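Local structure of protein prgH (Salmonella enterica subsp. enterica serovar Typhimurium, 4G2S) at residues A[6-14]-A[100-111]; A[72-80]-A[87-98]. The protein probably forms part of the basal body of the Salmonella SPI-1 type III secretion system, to which it contributes an FHA-type domain. All coordinates share one frame; numbering follows the deposited sequence.

Interaction 1 of 2, residues A[6-14]-A[100-111]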
loop_
_atom_site.group_PDB
_atom_site.type_symbol
_atom_site.label_atom_id
_atom_site.label_comp_id
_atom_site.label_asym_id
_atom_site.label_seq_id
_atom_site.Cartn_x
_atom_site.Cartn_y
_atom_site.Cartn_z
ATOM N N PRO A 6 20.327 25.710 -3.697
ATOM C CA PRO A 6 19.164 25.435 -2.897
ATOM C C PRO A 6 19.558 24.662 -1.625
ATOM O O PRO A 6 20.757 24.434 -1.368
ATOM C CB PRO A 6 18.318 24.623 -3.870
ATOM C CG PRO A 6 19.331 23.747 -4.522
ATOM C CD PRO A 6 20.651 24.518 -4.495
ATOM N N TYR A 7 18.555 24.241 -0.849
ATOM C CA TYR A 7 18.779 23.829 0.488
ATOM C C TYR A 7 18.174 22.444 0.714
ATOM O O TYR A 7 17.295 22.010 -0.005
ATOM C CB TYR A 7 18.149 24.824 1.457
ATOM C CG TYR A 7 18.733 26.213 1.368
ATOM C CD1 TYR A 7 19.931 26.537 2.002
ATOM C CD2 TYR A 7 18.081 27.214 0.633
ATOM C CE1 TYR A 7 20.494 27.817 1.871
ATOM C CE2 TYR A 7 18.616 28.488 0.540
ATOM C CZ TYR A 7 19.808 28.781 1.165
ATOM O OH TYR A 7 20.310 30.041 1.046
ATOM N N ILE A 8 18.683 21.765 1.724
ATOM C CA ILE A 8 18.262 20.413 2.022
ATOM C C ILE A 8 17.903 20.380 3.483
ATOM O O ILE A 8 18.590 21.032 4.303
ATOM C CB ILE A 8 19.424 19.440 1.705
ATOM C CG1 ILE A 8 19.592 19.323 0.194
ATOM C CG2 ILE A 8 19.189 18.086 2.309
ATOM C CD1 ILE A 8 20.809 18.532 -0.246
ATOM N N VAL A 9 16.838 19.642 3.832
ATOM C CA VAL A 9 16.587 19.365 5.228
ATOM C C VAL A 9 17.112 17.987 5.508
ATOM O O VAL A 9 16.662 17.037 4.854
ATOM C CB VAL A 9 15.102 19.345 5.580
ATOM C CG1 VAL A 9 14.969 19.102 7.102
ATOM C CG2 VAL A 9 14.523 20.662 5.216
ATOM N N ARG A 10 17.984 17.894 6.507
ATOM C CA ARG A 10 18.481 16.665 7.042
ATOM C C ARG A 10 17.898 16.381 8.432
ATOM O O ARG A 10 17.904 17.221 9.365
ATOM C CB ARG A 10 20.025 16.683 7.095
ATOM C CG ARG A 10 20.615 15.341 7.553
ATOM C CD ARG A 10 22.096 15.436 7.918
ATOM N NE ARG A 10 22.657 14.150 8.272
ATOM C CZ ARG A 10 23.241 13.285 7.441
ATOM N NH1 ARG A 10 23.350 13.507 6.129
ATOM N NH2 ARG A 10 23.738 12.159 7.947
ATOM N N LEU A 11 17.443 15.155 8.594
ATOM C CA LEU A 11 16.970 14.690 9.925
ATOM C C LEU A 11 18.154 14.275 10.768
ATOM O O LEU A 11 19.084 13.611 10.273
ATOM C CB LEU A 11 16.012 13.554 9.708
ATOM C CG LEU A 11 14.772 13.918 8.895
ATOM C CD1 LEU A 11 13.828 12.721 8.992
ATOM C CD2 LEU A 11 14.097 15.154 9.305
ATOM N N LEU A 12 18.189 14.690 12.023
ATOM C CA LEU A 12 19.332 14.373 12.884
ATOM C C LEU A 12 18.935 13.431 14.013
ATOM O O LEU A 12 19.771 13.064 14.812
ATOM C CB LEU A 12 19.947 15.644 13.494
ATOM C CG LEU A 12 20.432 16.757 12.555
ATOM C CD1 LEU A 12 21.096 17.840 13.396
ATOM C CD2 LEU A 12 21.386 16.178 11.530
ATOM N N ASN A 13 17.657 13.099 14.075
ATOM C CA ASN A 13 17.100 12.041 14.898
ATOM C C ASN A 13 15.877 11.427 14.213
ATOM O O ASN A 13 15.679 11.661 13.006
ATOM C CB ASN A 13 16.789 12.529 16.308
ATOM C CG ASN A 13 15.572 13.411 16.372
ATOM O OD1 ASN A 13 15.113 13.910 15.356
ATOM N ND2 ASN A 13 15.134 13.729 17.590
ATOM N N SER A 14 15.069 10.692 14.976
ATOM C CA SER A 14 13.966 9.854 14.422
ATOM C C SER A 14 14.502 8.565 13.771
ATOM O O SER A 14 15.713 8.357 13.623
ATOM C CB SER A 14 13.020 10.607 13.483
ATOM O OG SER A 14 13.476 10.585 12.100
ATOM N N LEU A 100 11.409 16.479 17.226
ATOM C CA LEU A 100 12.252 16.262 16.085
ATOM C C LEU A 100 13.451 17.194 16.058
ATOM O O LEU A 100 13.338 18.401 16.390
ATOM C CB LEU A 100 11.438 16.456 14.806
ATOM C CG LEU A 100 12.068 15.997 13.538
ATOM C CD1 LEU A 100 12.247 14.472 13.527
ATOM C CD2 LEU A 100 11.241 16.518 12.390
ATOM N N LEU A 101 14.578 16.666 15.592
ATOM C CA LEU A 101 15.780 17.469 15.394
ATOM C C LEU A 101 16.217 17.429 13.906
ATOM O O LEU A 101 16.416 16.343 13.295
ATOM C CB LEU A 101 16.860 16.964 16.371
ATOM C CG LEU A 101 17.931 17.887 16.913
ATOM C CD1 LEU A 101 18.880 17.129 17.810
ATOM C CD2 LEU A 101 18.688 18.438 15.736
ATOM N N ILE A 102 16.322 18.618 13.302
ATOM C CA ILE A 102 16.643 18.744 11.900
ATOM C C ILE A 102 17.776 19.690 11.743
ATOM O O ILE A 102 18.133 20.409 12.630
ATOM C CB ILE A 102 15.452 19.293 11.062
ATOM C CG1 ILE A 102 15.115 20.725 11.473
ATOM C CG2 ILE A 102 14.180 18.458 11.274
ATOM C CD1 ILE A 102 14.067 21.356 10.549
ATOM N N LEU A 103 18.287 19.757 10.531
ATOM C CA LEU A 103 19.365 20.631 10.226
ATOM C C LEU A 103 19.100 21.053 8.784
ATOM O O LEU A 103 18.644 20.222 8.029
ATOM C CB LEU A 103 20.691 19.846 10.381
ATOM C CG LEU A 103 21.861 20.769 10.081
ATOM C CD1 LEU A 103 22.989 20.502 11.068
ATOM C CD2 LEU A 103 22.332 20.670 8.639
ATOM N N ILE A 104 19.243 22.358 8.436
ATOM C CA ILE A 104 19.034 22.834 7.066
ATOM C C ILE A 104 20.430 23.248 6.547
ATOM O O ILE A 104 21.128 24.067 7.196
ATOM C CB ILE A 104 18.039 24.027 6.985
ATOM C CG1 ILE A 104 16.681 23.673 7.617
ATOM C CG2 ILE A 104 17.868 24.468 5.546
ATOM C CD1 ILE A 104 15.767 24.873 7.890
ATOM N N ARG A 105 20.845 22.672 5.420
ATOM C CA ARG A 105 22.162 22.952 4.830
ATOM C C ARG A 105 22.054 23.306 3.338
ATOM O O ARG A 105 21.149 22.846 2.661
ATOM C CB ARG A 105 23.088 21.735 4.985
ATOM C CG ARG A 105 22.665 20.572 4.161
ATOM C CD ARG A 105 23.526 19.341 4.443
ATOM N NE ARG A 105 23.277 18.285 3.478
ATOM C CZ ARG A 105 23.668 18.296 2.220
ATOM N NH1 ARG A 105 24.367 19.307 1.731
ATOM N NH2 ARG A 105 23.447 17.239 1.465
ATOM N N PRO A 106 23.024 24.096 2.805
ATOM C CA PRO A 106 23.184 24.180 1.378
ATOM C C PRO A 106 23.544 22.837 0.771
ATOM O O PRO A 106 24.284 22.039 1.395
ATOM C CB PRO A 106 24.364 25.105 1.217
ATOM C CG PRO A 106 24.404 25.895 2.462
ATOM C CD PRO A 106 24.009 24.929 3.504
ATOM N N GLU A 107 23.062 22.597 -0.428
ATOM C CA GLU A 107 23.261 21.305 -1.043
ATOM C C GLU A 107 24.769 20.991 -1.143
ATOM O O GLU A 107 25.208 19.865 -0.901
ATOM C CB GLU A 107 22.600 21.286 -2.403
ATOM C CG GLU A 107 22.702 19.951 -3.132
ATOM C CD GLU A 107 22.018 20.012 -4.487
ATOM O OE1 GLU A 107 21.755 21.141 -4.962
ATOM O OE2 GLU A 107 21.725 18.944 -5.069
ATOM N N SER A 108 25.538 22.034 -1.460
ATOM C CA SER A 108 26.979 21.969 -1.612
ATOM C C SER A 108 27.786 21.769 -0.323
ATOM O O SER A 108 28.976 21.507 -0.390
ATOM C CB SER A 108 27.424 23.284 -2.221
ATOM O OG SER A 108 27.022 24.333 -1.346
ATOM N N GLU A 109 27.169 21.907 0.843
ATOM C CA GLU A 109 27.869 21.702 2.135
ATOM C C GLU A 109 27.365 20.475 2.920
ATOM O O GLU A 109 26.440 20.602 3.777
ATOM C CB GLU A 109 27.732 22.959 2.993
ATOM C CG GLU A 109 28.390 24.199 2.357
ATOM C CD GLU A 109 28.313 25.475 3.206
ATOM O OE1 GLU A 109 27.638 25.421 4.253
ATOM O OE2 GLU A 109 28.944 26.526 2.828
ATOM N N PRO A 110 27.981 19.304 2.680
ATOM C CA PRO A 110 27.543 18.091 3.388
ATOM C C PRO A 110 27.705 18.211 4.910
ATOM O O PRO A 110 28.656 18.833 5.377
ATOM C CB PRO A 110 28.477 16.996 2.842
ATOM C CG PRO A 110 29.012 17.548 1.542
ATOM C CD PRO A 110 29.089 19.030 1.741
ATOM N N TRP A 111 26.777 17.640 5.673
ATOM C CA TRP A 111 26.878 17.639 7.150
ATOM C C TRP A 111 27.641 16.469 7.626
ATOM O O TRP A 111 28.489 16.635 8.516
ATOM C CB TRP A 111 25.501 17.682 7.803
ATOM C CG TRP A 111 25.436 17.546 9.336
ATOM C CD1 TRP A 111 25.088 16.409 10.069
ATOM C CD2 TRP A 111 25.726 18.567 10.378
ATOM N NE1 TRP A 111 25.131 16.663 11.437
ATOM C CE2 TRP A 111 25.486 17.916 11.682
ATOM C CE3 TRP A 111 26.157 19.900 10.370
ATOM C CZ2 TRP A 111 25.681 18.591 12.900
ATOM C CZ3 TRP A 111 26.323 20.563 11.598
ATOM C CH2 TRP A 111 26.080 19.921 12.827
#
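I8 and R105 face each other as an antiparallel hydrogen-bonded pair: I8 N donates a hydrogen bond to R105 O at 2.9 Å and R105 N donates one to I8 O. R10 and L103 repeat the exchange, and the ladder is prolonged at one end by L12 N to L101 O and at the other by E107 N to P6 O. Beyond L12 a side chain replaces the main chain: N13 OD1 accepts a hydrogen bond from L101 N at 2.8 Å, with the nitrogen standing above the amide plane, 43° out of it. N13 ND2 is held in turn by the backbone of E99.

The side chain of L12 can be followed outward. Its CB lies against L101 O, and CG comes over L103 CB. With CG anti to the carbonyl carbon (chi1 -57°), the branch point is carried over the 100-111 segment, where CD1 presses on L101 CD2 at 3.4 Å, a tight carbon pair, and CD2 lies 3.8 Å from W111 NE1. The indole also crosses R10 at about a right angle, W111 CD1 lying 3.8 Å from R10 NE. The guanidinium of R10 continues to E20 and to E64 of a second subunit.

At the far end I8 CD1 sits over one face of the R105 guanidinium, 3.4 Å from R105 NH2. On the opposite side of the sheet V9, I102 and I104 pack on strand 63-67 and L11 on I54 of strand 51-55, an arrangement characteristic of the beta-sandwich of FHA domains, in which the N- and C-terminal strands pair.

Interaction 2 of 2, residues A[72-80]-A[87-98]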
loop_
_atom_site.group_PDB
_atom_site.type_symbol
_atom_site.label_atom_id
_atom_site.label_comp_id
_atom_site.label_asym_id
_atom_site.label_seq_id
_atom_site.Cartn_x
_atom_site.Cartn_y
_atom_site.Cartn_z
ATOM N N THR A 72 17.732 34.154 0.555
ATOM C CA THR A 72 18.519 34.887 1.569
ATOM C C THR A 72 17.963 34.810 3.002
ATOM O O THR A 72 18.693 35.066 3.958
ATOM C CB THR A 72 18.673 36.378 1.212
ATOM O OG1 THR A 72 17.378 36.994 1.194
ATOM C CG2 THR A 72 19.363 36.552 -0.142
ATOM N N GLU A 73 16.685 34.476 3.173
ATOM C CA GLU A 73 16.146 34.281 4.528
ATOM C C GLU A 73 15.374 32.967 4.644
ATOM O O GLU A 73 14.666 32.601 3.703
ATOM C CB GLU A 73 15.284 35.476 4.967
ATOM C CG GLU A 73 13.922 35.615 4.280
ATOM C CD GLU A 73 12.922 36.446 5.079
ATOM O OE1 GLU A 73 13.330 37.209 5.977
ATOM O OE2 GLU A 73 11.711 36.333 4.805
ATOM N N ILE A 74 15.541 32.261 5.780
ATOM C CA ILE A 74 14.842 30.977 6.043
ATOM C C ILE A 74 13.982 31.010 7.293
ATOM O O ILE A 74 14.488 31.217 8.424
ATOM C CB ILE A 74 15.780 29.714 6.144
ATOM C CG1 ILE A 74 16.591 29.521 4.860
ATOM C CG2 ILE A 74 14.949 28.453 6.339
ATOM C CD1 ILE A 74 17.802 28.638 5.045
ATOM N N ILE A 75 12.700 30.718 7.085
ATOM C CA ILE A 75 11.685 30.824 8.109
ATOM C C ILE A 75 11.046 29.456 8.367
ATOM O O ILE A 75 10.632 28.806 7.445
ATOM C CB ILE A 75 10.593 31.834 7.704
ATOM C CG1 ILE A 75 11.228 33.198 7.524
ATOM C CG2 ILE A 75 9.523 31.943 8.817
ATOM C CD1 ILE A 75 11.754 33.824 8.789
ATOM N N LEU A 76 11.010 29.053 9.625
ATOM C CA LEU A 76 10.300 27.862 9.975
ATOM C C LEU A 76 8.984 28.258 10.650
ATOM O O LEU A 76 8.976 29.123 11.551
ATOM C CB LEU A 76 11.178 27.003 10.828
ATOM C CG LEU A 76 10.652 25.568 11.146
ATOM C CD1 LEU A 76 11.828 24.673 11.228
ATOM C CD2 LEU A 76 9.898 25.670 12.440
ATOM N N HIS A 77 7.877 27.727 10.125
ATOM C CA HIS A 77 6.574 27.919 10.756
ATOM C C HIS A 77 6.210 26.671 11.470
ATOM O O HIS A 77 5.976 25.636 10.818
ATOM C CB HIS A 77 5.540 28.219 9.721
ATOM C CG HIS A 77 5.886 29.341 8.857
ATOM N ND1 HIS A 77 5.682 30.601 9.222
ATOM C CD2 HIS A 77 6.390 29.386 7.565
ATOM C CE1 HIS A 77 6.048 31.426 8.219
ATOM N NE2 HIS A 77 6.482 30.692 7.216
ATOM N N GLU A 78 6.177 26.714 12.802
ATOM C CA GLU A 78 5.650 25.612 13.608
ATOM C C GLU A 78 4.164 25.674 13.707
ATOM O O GLU A 78 3.646 26.670 14.209
ATOM C CB GLU A 78 6.126 25.707 15.056
ATOM C CG GLU A 78 7.539 25.382 15.281
ATOM C CD GLU A 78 7.843 24.984 16.734
ATOM O OE1 GLU A 78 6.975 24.864 17.643
ATOM O OE2 GLU A 78 9.006 24.723 16.906
ATOM N N LEU A 79 3.464 24.585 13.345
ATOM C CA LEU A 79 1.980 24.572 13.295
ATOM C C LEU A 79 1.352 24.143 14.608
ATOM O O LEU A 79 1.587 23.030 15.061
ATOM C CB LEU A 79 1.478 23.688 12.179
ATOM C CG LEU A 79 2.072 24.085 10.805
ATOM C CD1 LEU A 79 1.500 23.205 9.687
ATOM C CD2 LEU A 79 1.989 25.522 10.402
ATOM N N LYS A 80 0.605 25.053 15.241
ATOM C CA LYS A 80 -0.159 24.765 16.470
ATOM C C LYS A 80 -1.675 24.776 16.210
ATOM O O LYS A 80 -2.112 24.919 15.075
ATOM C CB LYS A 80 0.165 25.827 17.495
ATOM C CG LYS A 80 1.663 25.964 17.811
ATOM C CD LYS A 80 1.851 26.635 19.179
ATOM C CE LYS A 80 3.266 27.162 19.389
ATOM N NZ LYS A 80 4.312 26.117 19.143
ATOM N N ARG A 87 9.734 31.333 13.258
ATOM C CA ARG A 87 11.092 31.829 13.657
ATOM C C ARG A 87 12.049 31.750 12.481
ATOM O O ARG A 87 11.911 30.889 11.613
ATOM C CB ARG A 87 11.640 30.981 14.801
ATOM C CG ARG A 87 11.304 29.527 14.617
ATOM C CD ARG A 87 12.118 28.565 15.482
ATOM N NE ARG A 87 11.336 27.343 15.743
ATOM C CZ ARG A 87 11.861 26.211 16.205
ATOM N NH1 ARG A 87 13.145 26.094 16.478
ATOM N NH2 ARG A 87 11.080 25.172 16.397
ATOM N N SER A 88 13.009 32.661 12.460
ATOM C CA SER A 88 14.195 32.560 11.596
ATOM C C SER A 88 15.110 31.436 12.006
ATOM O O SER A 88 15.333 31.242 13.199
ATOM C CB SER A 88 15.046 33.873 11.704
ATOM O OG SER A 88 14.985 34.542 10.476
ATOM N N VAL A 89 15.656 30.702 11.048
ATOM C CA VAL A 89 16.562 29.635 11.389
ATOM C C VAL A 89 17.852 29.781 10.619
ATOM O O VAL A 89 17.864 30.215 9.481
ATOM C CB VAL A 89 16.016 28.196 11.096
ATOM C CG1 VAL A 89 14.997 27.792 12.159
ATOM C CG2 VAL A 89 15.419 28.114 9.704
ATOM N N GLN A 90 18.920 29.338 11.264
ATOM C CA GLN A 90 20.254 29.436 10.712
ATOM C C GLN A 90 20.656 28.120 10.083
ATOM O O GLN A 90 20.220 27.024 10.531
ATOM C CB GLN A 90 21.225 29.832 11.819
ATOM C CG GLN A 90 20.846 31.116 12.547
ATOM C CD GLN A 90 20.141 32.130 11.643
ATOM O OE1 GLN A 90 20.678 32.528 10.603
ATOM N NE2 GLN A 90 18.908 32.524 12.019
ATOM N N LEU A 91 21.451 28.225 9.023
ATOM C CA LEU A 91 21.975 27.056 8.364
ATOM C C LEU A 91 22.982 26.309 9.233
ATOM O O LEU A 91 23.690 26.898 10.036
ATOM C CB LEU A 91 22.640 27.413 7.061
ATOM C CG LEU A 91 21.768 28.024 5.986
ATOM C CD1 LEU A 91 22.669 28.402 4.825
ATOM C CD2 LEU A 91 20.736 27.070 5.470
ATOM N N ASN A 92 23.042 24.994 9.055
ATOM C CA ASN A 92 24.072 24.166 9.637
ATOM C C ASN A 92 24.054 24.076 11.133
ATOM O O ASN A 92 25.082 23.866 11.767
ATOM C CB ASN A 92 25.460 24.555 9.140
ATOM C CG ASN A 92 25.578 24.442 7.648
ATOM O OD1 ASN A 92 24.947 23.591 7.035
ATOM N ND2 ASN A 92 26.372 25.297 7.049
ATOM N N THR A 93 22.881 24.185 11.707
ATOM C CA THR A 93 22.751 24.046 13.133
ATOM C C THR A 93 21.473 23.284 13.464
ATOM O O THR A 93 20.430 23.472 12.817
ATOM C CB THR A 93 22.906 25.442 13.849
ATOM O OG1 THR A 93 22.052 25.559 15.002
ATOM C CG2 THR A 93 22.604 26.585 12.919
ATOM N N PRO A 94 21.561 22.397 14.449
ATOM C CA PRO A 94 20.414 21.684 14.931
ATOM C C PRO A 94 19.259 22.611 15.317
ATOM O O PRO A 94 19.423 23.539 16.110
ATOM C CB PRO A 94 20.926 20.961 16.173
ATOM C CG PRO A 94 22.416 20.951 16.084
ATOM C CD PRO A 94 22.812 22.038 15.152
ATOM N N ILE A 95 18.112 22.313 14.775
ATOM C CA ILE A 95 16.868 23.052 14.989
ATOM C C ILE A 95 15.925 22.023 15.608
ATOM O O ILE A 95 15.663 20.952 15.001
ATOM C CB ILE A 95 16.335 23.511 13.618
ATOM C CG1 ILE A 95 17.257 24.541 12.978
ATOM C CG2 ILE A 95 14.922 24.034 13.720
ATOM C CD1 ILE A 95 16.922 24.823 11.501
ATOM N N GLN A 96 15.436 22.316 16.797
ATOM C CA GLN A 96 14.458 21.493 17.466
ATOM C C GLN A 96 13.014 21.919 17.079
ATOM O O GLN A 96 12.624 23.056 17.295
ATOM C CB GLN A 96 14.636 21.600 18.968
ATOM C CG GLN A 96 13.807 20.616 19.726
ATOM C CD GLN A 96 14.353 20.310 21.103
ATOM O OE1 GLN A 96 15.340 20.919 21.585
ATOM N NE2 GLN A 96 13.695 19.383 21.769
ATOM N N VAL A 97 12.251 21.008 16.492
ATOM C CA VAL A 97 10.799 21.200 16.285
ATOM C C VAL A 97 10.021 20.136 16.971
ATOM O O VAL A 97 10.070 18.968 16.557
ATOM C CB VAL A 97 10.446 21.123 14.760
ATOM C CG1 VAL A 97 9.084 21.693 14.497
ATOM C CG2 VAL A 97 11.443 21.848 13.923
ATOM N N GLY A 98 9.243 20.480 17.986
ATOM C CA GLY A 98 8.750 19.472 18.913
ATOM C C GLY A 98 9.925 18.559 19.332
ATOM O O GLY A 98 10.995 19.070 19.713
#
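L76 and R87 exchange two backbone hydrogen bonds, L76 N to R87 O and R87 N to L76 O, both 2.9 Å. V89 N adds a third to I74 O at 2.9 Å with an N-H...O angle of 163°, so the pairing runs on past S88. The arginine side chain then leaves this ladder for strand 95-97. R87 NH1 donates to Q96 O at 3.2 Å, and that oxygen lies in the guanidinium plane. E78 approaches the guanidinium edge of R87 in what is probably a salt bridge, but E78 OE2 and R87 NH2 are modelled too close together, so its geometry is doubtful. On the other carboxylate oxygen, E78 OE1 forms a salt bridge with K80 NZ at 3.3 Å, so the three residues probably make a charge network.

Strands 74-80 and 83-88 form a beta hairpin at the margin of the five-stranded sheet, whereas strand 95-97 belongs to the facing sheet of the FHA-type sandwich. The chain thus passes from one layer to the other between V89 and I95.

L76 points to the interior between the two layers. With CG anti to the backbone N (chi1 -172°), its CD1 meets V97 CG2 tip to tip at 3.9 Å and slides past I95 CG2, while L76 CB rests against V89 CG1. I74 is gripped more tightly: its CG2 branch touches V89 CG2 at 3.4 Å, and its CD1 end meets L91 CD2 at the same distance. Both pairs cross at about a right angle. F63 and I65 of strand 63-67 flank these side chains. On the other side of the hairpin I75 CD1 lies 3.7 Å from S88 OG.

Interaction 1 lies within one sheet of the sandwich, whereas interaction 2, its centre about 11 Å from that of interaction 1, bridges that sheet and the facing one; they meet through residues 87-98. Strand 95-97 runs on through a tight connection into strand 100-106, and the two pair in one sheet, I95 N making a probable hydrogen bond to I102 O at 2.9 Å. A second probable hydrogen bond joins N92 N to I104 O at 2.8 Å, bringing the crossing loop of interaction 2 onto the strand of interaction 1. Side chains seal the same seam: P94 CB packs on L101 CD2 at 3.4 Å. Strand 63-67 serves both contacts, I65 touching V9 and I104 of interaction 1 as well as I74 of interaction 2.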